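Local coordinates for protein putative nucleotidyltransferase (Sulfolobus solfataricus P2, PDB 2RFF) that probably acts as a nucleotidyltransferase, transferring a nucleoside monophosphate from a nucleotide to an acceptor substrate, at residues K4-M15 with R42-I53. Numbering follows the deposited sequence.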
loop_
_atom_site.group_PDB
_atom_site.type_symbol
_atom_site.label_atom_id
_atom_site.label_comp_id
_atom_site.label_asym_id
_atom_site.label_seq_id
_atom_site.Cartn_x
_atom_site.Cartn_y
_atom_site.Cartn_z
ATOM N N LYS A 4 -7.318 -16.720 12.649
ATOM C CA LYS A 4 -5.916 -16.299 12.572
ATOM C C LYS A 4 -5.306 -16.457 13.965
ATOM O O LYS A 4 -5.908 -16.041 14.965
ATOM C CB LYS A 4 -5.804 -14.839 12.126
ATOM C CG LYS A 4 -6.280 -14.574 10.703
ATOM C CD LYS A 4 -5.295 -15.108 9.690
ATOM C CE LYS A 4 -5.850 -14.995 8.305
ATOM N NZ LYS A 4 -4.894 -15.565 7.322
ATOM N N GLY A 5 -4.125 -17.042 14.034
ATOM C CA GLY A 5 -3.448 -17.232 15.275
ATOM C C GLY A 5 -2.664 -16.001 15.628
ATOM O O GLY A 5 -2.575 -15.031 14.869
ATOM N N LYS A 6 -2.010 -16.098 16.768
ATOM C CA LYS A 6 -1.235 -15.006 17.351
ATOM C C LYS A 6 -0.110 -14.486 16.445
ATOM O O LYS A 6 0.072 -13.276 16.306
ATOM C CB LYS A 6 -0.700 -15.513 18.685
ATOM C CG LYS A 6 -0.080 -14.511 19.597
ATOM C CD LYS A 6 0.185 -15.110 21.013
ATOM C CE LYS A 6 -1.110 -15.430 21.825
ATOM N NZ LYS A 6 -0.814 -15.797 23.264
ATOM N N SER A 7 0.604 -15.395 15.789
ATOM C CA SER A 7 1.732 -15.016 14.957
ATOM C C SER A 7 1.253 -14.275 13.715
ATOM O O SER A 7 1.827 -13.244 13.357
ATOM C CB SER A 7 2.578 -16.237 14.581
ATOM O OG SER A 7 3.692 -15.845 13.828
ATOM N N ALA A 8 0.168 -14.755 13.101
ATOM C CA ALA A 8 -0.400 -14.104 11.910
ATOM C C ALA A 8 -0.919 -12.707 12.260
ATOM O O ALA A 8 -0.596 -11.751 11.580
ATOM C CB ALA A 8 -1.513 -14.971 11.268
ATOM N N ILE A 9 -1.657 -12.595 13.363
ATOM C CA ILE A 9 -2.205 -11.292 13.811
ATOM C C ILE A 9 -1.084 -10.291 14.129
ATOM O O ILE A 9 -1.161 -9.144 13.687
ATOM C CB ILE A 9 -3.211 -11.450 14.975
ATOM C CG1 ILE A 9 -4.462 -12.204 14.504
ATOM C CG2 ILE A 9 -3.595 -10.081 15.579
ATOM C CD1 ILE A 9 -5.300 -11.492 13.416
ATOM N N GLU A 10 -0.049 -10.722 14.871
ATOM C CA GLU A 10 1.086 -9.835 15.189
ATOM C C GLU A 10 1.785 -9.362 13.910
ATOM O O GLU A 10 2.169 -8.191 13.834
ATOM C CB GLU A 10 2.080 -10.482 16.156
ATOM C CG GLU A 10 1.535 -10.660 17.567
ATOM C CD GLU A 10 2.423 -11.528 18.492
ATOM O OE1 GLU A 10 3.582 -11.861 18.150
ATOM O OE2 GLU A 10 1.935 -11.869 19.585
ATOM N N SER A 11 1.913 -10.246 12.909
ATOM C CA SER A 11 2.529 -9.877 11.632
ATOM C C SER A 11 1.665 -8.881 10.890
ATOM O O SER A 11 2.202 -8.019 10.227
ATOM C CB SER A 11 2.819 -11.077 10.734
ATOM O OG SER A 11 1.624 -11.567 10.126
ATOM N N GLN A 12 0.346 -9.008 10.990
ATOM C CA GLN A 12 -0.575 -8.054 10.315
ATOM C C GLN A 12 -0.400 -6.649 10.913
ATOM O O GLN A 12 -0.264 -5.662 10.191
ATOM C CB GLN A 12 -2.036 -8.503 10.434
ATOM C CG GLN A 12 -3.054 -7.696 9.583
ATOM C CD GLN A 12 -2.982 -7.995 8.079
ATOM O OE1 GLN A 12 -2.008 -8.577 7.559
ATOM N NE2 GLN A 12 -4.058 -7.615 7.364
ATOM N N ILE A 13 -0.342 -6.578 12.244
ATOM C CA ILE A 13 -0.132 -5.324 12.956
ATOM C C ILE A 13 1.209 -4.703 12.567
ATOM O O ILE A 13 1.276 -3.539 12.163
ATOM C CB ILE A 13 -0.240 -5.504 14.498
ATOM C CG1 ILE A 13 -1.658 -5.945 14.871
ATOM C CG2 ILE A 13 0.050 -4.208 15.239
ATOM C CD1 ILE A 13 -1.818 -6.437 16.290
ATOM N N ARG A 14 2.276 -5.494 12.639
ATOM C CA ARG A 14 3.599 -5.031 12.281
ATOM C C ARG A 14 3.702 -4.554 10.821
ATOM O O ARG A 14 4.278 -3.506 10.528
ATOM C CB ARG A 14 4.600 -6.167 12.551
ATOM C CG ARG A 14 6.007 -5.883 12.254
ATOM C CD ARG A 14 6.902 -6.994 12.751
ATOM N NE ARG A 14 6.638 -8.277 12.086
ATOM C CZ ARG A 14 6.103 -9.397 12.620
ATOM N NH1 ARG A 14 5.711 -9.509 13.893
ATOM N NH2 ARG A 14 5.951 -10.452 11.835
HETATM N N MSE A 15 3.058 -5.278 9.912
HETATM C CA MSE A 15 3.138 -4.962 8.465
HETATM C C MSE A 15 2.330 -3.711 8.117
HETATM O O MSE A 15 2.759 -2.919 7.298
HETATM C CB MSE A 15 2.744 -6.157 7.601
HETATM C CG MSE A 15 3.729 -7.314 7.629
HETATM SE SE MSE A 15 4.939 -7.446 6.151
HETATM C CE MSE A 15 6.026 -5.908 6.418
ATOM N N ARG A 42 -2.769 -9.890 2.401
ATOM C CA ARG A 42 -3.058 -9.125 3.636
ATOM C C ARG A 42 -4.317 -8.268 3.527
ATOM O O ARG A 42 -4.852 -7.860 4.532
ATOM C CB ARG A 42 -1.843 -8.347 4.151
ATOM C CG ARG A 42 -0.720 -9.279 4.654
ATOM C CD ARG A 42 0.458 -8.531 5.244
ATOM N NE ARG A 42 1.485 -9.468 5.701
ATOM C CZ ARG A 42 1.428 -10.177 6.829
ATOM N NH1 ARG A 42 0.450 -10.063 7.698
ATOM N NH2 ARG A 42 2.395 -11.018 7.105
ATOM N N ALA A 43 -4.769 -7.983 2.308
ATOM C CA ALA A 43 -6.082 -7.350 2.101
ATOM C C ALA A 43 -7.186 -8.394 2.066
ATOM O O ALA A 43 -8.250 -8.178 2.640
ATOM C CB ALA A 43 -6.120 -6.560 0.805
ATOM N N ARG A 44 -6.940 -9.524 1.406
ATOM C CA ARG A 44 -7.976 -10.562 1.221
ATOM C C ARG A 44 -8.282 -11.369 2.475
ATOM O O ARG A 44 -9.431 -11.700 2.755
ATOM C CB ARG A 44 -7.576 -11.530 0.124
ATOM C CG ARG A 44 -7.301 -10.910 -1.234
ATOM C CD ARG A 44 -6.995 -11.958 -2.261
ATOM N NE ARG A 44 -5.792 -12.782 -2.008
ATOM C CZ ARG A 44 -4.596 -12.663 -2.601
ATOM N NH1 ARG A 44 -4.371 -11.778 -3.549
ATOM N NH2 ARG A 44 -3.622 -13.489 -2.291
ATOM N N GLY A 45 -7.221 -11.694 3.213
ATOM C CA GLY A 45 -7.314 -12.522 4.409
ATOM C C GLY A 45 -6.555 -13.827 4.335
ATOM O O GLY A 45 -6.330 -14.428 5.393
ATOM N N ASP A 46 -6.103 -14.245 3.150
ATOM C CA ASP A 46 -5.406 -15.542 2.953
ATOM C C ASP A 46 -3.889 -15.475 3.166
ATOM O O ASP A 46 -3.133 -16.142 2.478
ATOM C CB ASP A 46 -5.750 -16.145 1.582
ATOM C CG ASP A 46 -5.326 -15.284 0.422
ATOM O OD1 ASP A 46 -5.420 -14.070 0.544
ATOM O OD2 ASP A 46 -4.892 -15.802 -0.618
ATOM N N TYR A 47 -3.462 -14.660 4.126
ATOM C CA TYR A 47 -2.053 -14.450 4.418
ATOM C C TYR A 47 -1.562 -15.367 5.499
ATOM O O TYR A 47 -2.335 -15.893 6.309
ATOM C CB TYR A 47 -1.783 -12.998 4.838
ATOM C CG TYR A 47 -2.411 -12.533 6.145
ATOM C CD1 TYR A 47 -1.741 -12.685 7.365
ATOM C CD2 TYR A 47 -3.652 -11.916 6.169
ATOM C CE1 TYR A 47 -2.293 -12.264 8.555
ATOM C CE2 TYR A 47 -4.209 -11.470 7.372
ATOM C CZ TYR A 47 -3.520 -11.655 8.576
ATOM O OH TYR A 47 -4.116 -11.205 9.745
ATOM N N LEU A 48 -0.241 -15.511 5.488
ATOM C CA LEU A 48 0.509 -16.237 6.490
ATOM C C LEU A 48 1.251 -15.207 7.302
ATOM O O LEU A 48 1.425 -14.068 6.865
ATOM C CB LEU A 48 1.531 -17.127 5.815
ATOM C CG LEU A 48 1.020 -18.316 4.994
ATOM C CD1 LEU A 48 2.134 -18.978 4.177
ATOM C CD2 LEU A 48 0.374 -19.335 5.903
ATOM N N ASP A 49 1.790 -15.620 8.449
ATOM C CA ASP A 49 2.621 -14.706 9.244
ATOM C C ASP A 49 3.873 -14.203 8.474
ATOM O O ASP A 49 4.349 -13.111 8.715
ATOM C CB ASP A 49 3.017 -15.293 10.620
ATOM C CG ASP A 49 3.802 -16.603 10.535
ATOM O OD1 ASP A 49 3.937 -17.218 9.469
ATOM O OD2 ASP A 49 4.280 -17.040 11.606
ATOM N N THR A 50 4.364 -14.988 7.527
ATOM C CA THR A 50 5.526 -14.651 6.691
ATOM C C THR A 50 5.209 -13.875 5.390
ATOM O O THR A 50 6.102 -13.530 4.600
ATOM C CB THR A 50 6.252 -15.967 6.268
ATOM O OG1 THR A 50 5.294 -16.870 5.700
ATOM C CG2 THR A 50 6.907 -16.640 7.489
ATOM N N SER A 51 3.936 -13.634 5.121
ATOM C CA SER A 51 3.540 -12.956 3.896
ATOM C C SER A 51 4.036 -11.532 3.823
ATOM O O SER A 51 4.201 -10.850 4.857
ATOM C CB SER A 51 2.013 -12.940 3.740
ATOM O OG SER A 51 1.474 -14.241 3.656
ATOM N N ASP A 52 4.348 -11.098 2.597
ATOM C CA ASP A 52 4.734 -9.699 2.451
ATOM C C ASP A 52 3.465 -8.858 2.549
ATOM O O ASP A 52 2.351 -9.389 2.758
ATOM C CB ASP A 52 5.530 -9.444 1.171
ATOM C CG ASP A 52 4.755 -9.729 -0.075
ATOM O OD1 ASP A 52 3.535 -9.992 -0.003
ATOM O OD2 ASP A 52 5.403 -9.693 -1.137
ATOM N N ILE A 53 3.638 -7.545 2.494
ATOM C CA ILE A 53 2.468 -6.648 2.407
ATOM C C ILE A 53 2.617 -5.953 1.039
ATOM O O ILE A 53 3.708 -5.520 0.642
ATOM C CB ILE A 53 2.284 -5.677 3.586
ATOM C CG1 ILE A 53 0.934 -4.964 3.455
ATOM C CG2 ILE A 53 3.383 -4.624 3.647
ATOM C CD1 ILE A 53 0.493 -4.305 4.756
HETATM O O HOH W 1 6.240 -11.065 8.484
#
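Arg42, running extended from CG to NE, pushes its guanidinium against the first turns of helix 6-29 and meets two side chains there in its own plane. NH1 and NH2 grip Ser11 OG end-on, at 3.1 Å for NH1, while NH1 also reaches Gln12 OE1 at 2.9 Å with an N-H...O angle of 162°. From its other edge NE and NH2 close side-on upon Ser51 O, and Met15 CG lies over one face. The exchange with Gln12 is reciprocal: its NE2 returns a bond to Arg42 O, 3.0 Å away and on a lone pair. Gly45, leaving the short helix 41-44 with positive phi, offers its carbonyl O to Lys4 NZ at 2.7 Å in the lysine conformer described. Tyr47 comes next, its ring sandwiched between the side chains of Lys4 and Gln12. In that conformer Lys4 NZ sits over the ring centre as a cation-pi partner, and the Gln12 amide stacks on the opposite face, only 2° from parallel; the bend of Gln12 at chi2 (73°) lets one amide serve both ring and arginine. Within the turn Leu48-Ser51, Asp49 OD2 takes the Ser7 hydroxyl OG at 2.6 Å on its anti lone pair. The loop ends at Asp52 and Asp54, consistent with the family's Asp-x-Asp pattern, and between them Ile53 packs CG2 against CE of one Met15 conformer. Such chemistry implies that polar bonds and apolar packing together fix this loop to the N-terminal helix, the buried guanidinium's charge probably being stabilised by the oxygens around it.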